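PDB 4IT1: putative glucarate dehydratase, which probably dehydrates D-glucarate to 5-dehydro-4-deoxy-D-glucarate with the help of magnesium, as a member of the mandelate racemase/muconate lactonizing enzyme family. Local coordinates for residues H316-A329 with S350-N363. Residues are numbered along the deposited sequence; the frame is centred on the assembly and turned at random.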
# COMPACT_ATOMS: atom_id res chain seq x y z
N HIS A 316 -14.03 1.71 0.71
CA HIS A 316 -13.17 2.36 -0.27
C HIS A 316 -13.63 3.79 -0.57
O HIS A 316 -12.85 4.61 -1.07
CB HIS A 316 -13.10 1.55 -1.57
CG HIS A 316 -14.35 1.58 -2.38
ND1 HIS A 316 -15.42 0.74 -2.15
CD2 HIS A 316 -14.72 2.36 -3.43
CE1 HIS A 316 -16.38 0.99 -3.02
NE2 HIS A 316 -15.98 1.97 -3.81
N HIS A 317 -14.89 4.07 -0.25
CA HIS A 317 -15.49 5.36 -0.55
C HIS A 317 -14.82 6.49 0.21
O HIS A 317 -14.54 7.54 -0.36
CB HIS A 317 -16.97 5.36 -0.23
CG HIS A 317 -17.76 4.38 -1.04
ND1 HIS A 317 -18.38 3.28 -0.48
CD2 HIS A 317 -18.03 4.33 -2.37
CE1 HIS A 317 -19.01 2.60 -1.43
NE2 HIS A 317 -18.81 3.22 -2.58
N TYR A 318 -14.55 6.26 1.49
CA TYR A 318 -13.96 7.33 2.29
C TYR A 318 -12.51 7.13 2.67
O TYR A 318 -11.83 8.07 3.06
CB TYR A 318 -14.82 7.69 3.51
CG TYR A 318 -15.04 6.60 4.52
CD1 TYR A 318 -14.06 6.27 5.45
CD2 TYR A 318 -16.26 5.95 4.59
CE1 TYR A 318 -14.27 5.29 6.41
CE2 TYR A 318 -16.49 4.96 5.55
CZ TYR A 318 -15.49 4.63 6.44
OH TYR A 318 -15.72 3.65 7.40
N TRP A 319 -12.01 5.90 2.53
CA TRP A 319 -10.60 5.66 2.80
C TRP A 319 -9.68 6.15 1.70
O TRP A 319 -8.46 6.19 1.86
CB TRP A 319 -10.34 4.19 3.10
CG TRP A 319 -10.51 3.88 4.53
CD1 TRP A 319 -11.65 3.47 5.16
CD2 TRP A 319 -9.49 3.93 5.54
NE1 TRP A 319 -11.42 3.27 6.50
CE2 TRP A 319 -10.09 3.53 6.76
CE3 TRP A 319 -8.13 4.25 5.53
CZ2 TRP A 319 -9.38 3.44 7.96
CZ3 TRP A 319 -7.41 4.16 6.74
CH2 TRP A 319 -8.05 3.77 7.93
N GLY A 320 -10.27 6.54 0.57
CA GLY A 320 -9.50 7.14 -0.52
C GLY A 320 -9.36 6.28 -1.77
O GLY A 320 -8.46 6.50 -2.57
N GLY A 321 -10.26 5.32 -1.95
CA GLY A 321 -10.22 4.47 -3.14
C GLY A 321 -9.67 3.06 -2.93
O GLY A 321 -9.51 2.59 -1.80
N LEU A 322 -9.37 2.41 -4.04
CA LEU A 322 -9.10 0.97 -4.03
C LEU A 322 -7.67 0.65 -3.62
O LEU A 322 -7.46 -0.26 -2.82
CB LEU A 322 -9.45 0.35 -5.39
CG LEU A 322 -10.90 0.56 -5.87
CD1 LEU A 322 -11.11 -0.11 -7.22
CD2 LEU A 322 -11.93 0.06 -4.87
N ARG A 323 -6.71 1.40 -4.14
CA ARG A 323 -5.31 1.19 -3.79
C ARG A 323 -5.01 1.57 -2.35
O ARG A 323 -4.18 0.92 -1.70
CB ARG A 323 -4.39 1.92 -4.77
CG ARG A 323 -4.26 1.20 -6.10
CD ARG A 323 -3.30 1.90 -7.05
NE ARG A 323 -3.32 1.26 -8.37
CZ ARG A 323 -2.73 1.73 -9.46
NH1 ARG A 323 -2.05 2.87 -9.44
NH2 ARG A 323 -2.82 1.06 -10.60
N ASP A 324 -5.68 2.61 -1.85
CA ASP A 324 -5.54 3.03 -0.46
C ASP A 324 -6.10 1.98 0.49
O ASP A 324 -5.55 1.74 1.57
CB ASP A 324 -6.23 4.39 -0.22
CG ASP A 324 -5.37 5.58 -0.64
OD1 ASP A 324 -4.20 5.40 -1.06
OD2 ASP A 324 -5.87 6.72 -0.55
N THR A 325 -7.19 1.35 0.07
CA THR A 325 -7.80 0.23 0.79
C THR A 325 -6.85 -0.99 0.91
O THR A 325 -6.86 -1.70 1.92
CB THR A 325 -9.13 -0.17 0.15
OG1 THR A 325 -10.06 0.92 0.25
CG2 THR A 325 -9.74 -1.36 0.84
N GLN A 326 -6.04 -1.21 -0.13
CA GLN A 326 -5.06 -2.30 -0.13
C GLN A 326 -3.95 -1.97 0.85
O GLN A 326 -3.53 -2.83 1.65
CB GLN A 326 -4.47 -2.51 -1.53
CG GLN A 326 -5.46 -2.94 -2.59
CD GLN A 326 -4.77 -3.31 -3.89
OE1 GLN A 326 -4.23 -4.41 -4.03
NE2 GLN A 326 -4.77 -2.39 -4.84
N THR A 327 -3.48 -0.73 0.80
CA THR A 327 -2.53 -0.22 1.79
C THR A 327 -3.07 -0.45 3.19
O THR A 327 -2.37 -1.01 4.03
CB THR A 327 -2.23 1.27 1.58
OG1 THR A 327 -1.79 1.45 0.23
CG2 THR A 327 -1.12 1.72 2.52
N LEU A 328 -4.32 -0.05 3.43
CA LEU A 328 -4.93 -0.30 4.73
C LEU A 328 -4.90 -1.79 5.10
O LEU A 328 -4.52 -2.14 6.22
CB LEU A 328 -6.36 0.26 4.84
CG LEU A 328 -7.06 -0.06 6.17
CD1 LEU A 328 -6.35 0.52 7.40
CD2 LEU A 328 -8.52 0.36 6.13
N ALA A 329 -5.31 -2.67 4.18
CA ALA A 329 -5.35 -4.11 4.47
C ALA A 329 -3.97 -4.62 4.89
O ALA A 329 -3.84 -5.36 5.87
CB ALA A 329 -5.88 -4.90 3.27
N SER A 350 -20.79 0.57 -6.70
CA SER A 350 -20.06 0.49 -5.43
C SER A 350 -19.81 -0.96 -5.04
O SER A 350 -18.69 -1.33 -4.67
CB SER A 350 -20.83 1.22 -4.32
OG SER A 350 -20.68 2.63 -4.45
N LEU A 351 -20.86 -1.78 -5.15
CA LEU A 351 -20.79 -3.18 -4.76
C LEU A 351 -19.63 -3.89 -5.47
O LEU A 351 -18.93 -4.69 -4.86
CB LEU A 351 -22.12 -3.89 -5.03
CG LEU A 351 -22.34 -5.32 -4.54
CD1 LEU A 351 -22.18 -5.46 -3.02
CD2 LEU A 351 -23.70 -5.85 -4.97
N MET A 352 -19.42 -3.56 -6.74
CA MET A 352 -18.38 -4.21 -7.54
C MET A 352 -16.97 -3.69 -7.27
O MET A 352 -16.03 -4.49 -7.22
CB MET A 352 -18.71 -4.17 -9.05
CG MET A 352 -19.81 -5.13 -9.46
SD MET A 352 -19.49 -6.84 -8.99
CE MET A 352 -21.15 -7.41 -8.66
N ALA A 353 -16.83 -2.37 -7.13
CA ALA A 353 -15.55 -1.77 -6.76
C ALA A 353 -15.10 -2.36 -5.42
O ALA A 353 -13.96 -2.82 -5.28
CB ALA A 353 -15.68 -0.26 -6.66
N MET A 354 -16.02 -2.37 -4.46
CA MET A 354 -15.79 -3.01 -3.18
C MET A 354 -15.38 -4.48 -3.36
O MET A 354 -14.36 -4.90 -2.82
CB MET A 354 -17.02 -2.88 -2.29
CG MET A 354 -16.85 -3.54 -0.93
SD MET A 354 -18.25 -3.37 0.20
CE MET A 354 -19.63 -3.73 -0.88
N ALA A 355 -16.16 -5.25 -4.13
CA ALA A 355 -15.90 -6.69 -4.32
C ALA A 355 -14.53 -6.96 -4.94
O ALA A 355 -13.79 -7.83 -4.46
CB ALA A 355 -17.00 -7.35 -5.13
N HIS A 356 -14.18 -6.20 -5.97
CA HIS A 356 -12.89 -6.33 -6.64
C HIS A 356 -11.69 -6.08 -5.74
O HIS A 356 -10.71 -6.82 -5.82
CB HIS A 356 -12.84 -5.46 -7.90
CG HIS A 356 -13.43 -6.12 -9.10
ND1 HIS A 356 -12.70 -6.41 -10.23
CD2 HIS A 356 -14.69 -6.57 -9.35
CE1 HIS A 356 -13.48 -7.00 -11.12
NE2 HIS A 356 -14.69 -7.10 -10.61
N VAL A 357 -11.73 -5.03 -4.92
CA VAL A 357 -10.60 -4.76 -4.02
C VAL A 357 -10.60 -5.82 -2.93
O VAL A 357 -9.55 -6.32 -2.55
CB VAL A 357 -10.56 -3.31 -3.47
CG1 VAL A 357 -11.73 -3.02 -2.54
CG2 VAL A 357 -9.24 -3.03 -2.76
N ALA A 358 -11.79 -6.17 -2.45
CA ALA A 358 -11.96 -7.28 -1.52
C ALA A 358 -11.36 -8.58 -2.07
O ALA A 358 -10.93 -9.45 -1.31
CB ALA A 358 -13.43 -7.46 -1.21
N ALA A 359 -11.35 -8.70 -3.40
CA ALA A 359 -10.90 -9.91 -4.08
C ALA A 359 -9.39 -9.95 -4.23
O ALA A 359 -8.81 -11.03 -4.33
CB ALA A 359 -11.58 -10.05 -5.44
N ALA A 360 -8.77 -8.78 -4.26
CA ALA A 360 -7.31 -8.70 -4.40
C ALA A 360 -6.55 -8.74 -3.08
O ALA A 360 -5.31 -8.75 -3.08
CB ALA A 360 -6.91 -7.48 -5.22
N VAL A 361 -7.26 -8.75 -1.95
CA VAL A 361 -6.58 -8.72 -0.66
C VAL A 361 -6.49 -10.11 -0.03
O VAL A 361 -7.51 -10.79 0.14
CB VAL A 361 -7.12 -7.63 0.33
CG1 VAL A 361 -7.05 -6.25 -0.31
CG2 VAL A 361 -8.52 -7.94 0.83
N PRO A 362 -5.26 -10.53 0.30
CA PRO A 362 -4.99 -11.86 0.84
C PRO A 362 -5.66 -12.01 2.19
O PRO A 362 -6.27 -13.05 2.46
CB PRO A 362 -3.47 -11.88 1.01
CG PRO A 362 -2.96 -10.80 0.12
CD PRO A 362 -4.02 -9.74 0.15
N ASN A 363 -5.57 -10.96 3.00
CA ASN A 363 -6.08 -11.00 4.37
C ASN A 363 -7.51 -10.45 4.53
O ASN A 363 -7.73 -9.45 5.20
CB ASN A 363 -5.09 -10.36 5.35
CG ASN A 363 -4.86 -8.88 5.09
OD1 ASN A 363 -4.69 -8.45 3.94
ND2 ASN A 363 -4.84 -8.10 6.16
O HOH W 1 -18.12 3.04 -5.77
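Val357 packs against Leu322, Thr325 and Gln326 where two successive helices of the enolase-superfamily barrel pack side by side. Helix 322-329 precedes barrel strand 338-341 and helix 350-360 follows it; their axes approach to 9.9 Å and cross at -39°. Packing is tightest at Val357. Its CG2, anti to the backbone N, fits against the first turn of the facing helix, 3.3 Å from Leu322 O and 3.8 Å from Gln326 CG; the Thr325 side chain crosses that of Val357 at about a right angle, methyl to methyl. The Leu322 side chain touches through CD2, which rests on Val357 CG1 and on the Ala353 carbonyl O. Thr325 OG1 turns back to Gly321 O, the N-cap carbonyl, which also accepts Thr325 N from its opposite face.

The end nearer the active site is more polar. With CG between the backbone N and the carbonyl carbon (chi1 72°), the His316 ring lies obliquely against Ala353 CB and the backbone of Met354, while a water in its plane links NE2 to Ser350 OG. That hydroxyl also meets His317 at the ring edge, NE2 to OG 2.7 Å, and has Arg53 as a further partner. Asp315 holds the other ring nitrogen of His317, which probably fixes the ring's rotation. The end of the Met354 side chain leads away from this contact and lies near His342, the predicted proton acceptor.

The far end is looser and nearer solvent, with Gln326 and Asn363 partly exposed, though Ala329 CB stays buried 4.0 Å from Val361 CG1. The Ala360 carbonyl binds Asn96 of the second subunit. In the loop that follows, Asn363 ND2 donates to Ala329 O at 2.9 Å, nearly straight and in its own amide plane, but approaching from 47° above the carbonyl plane.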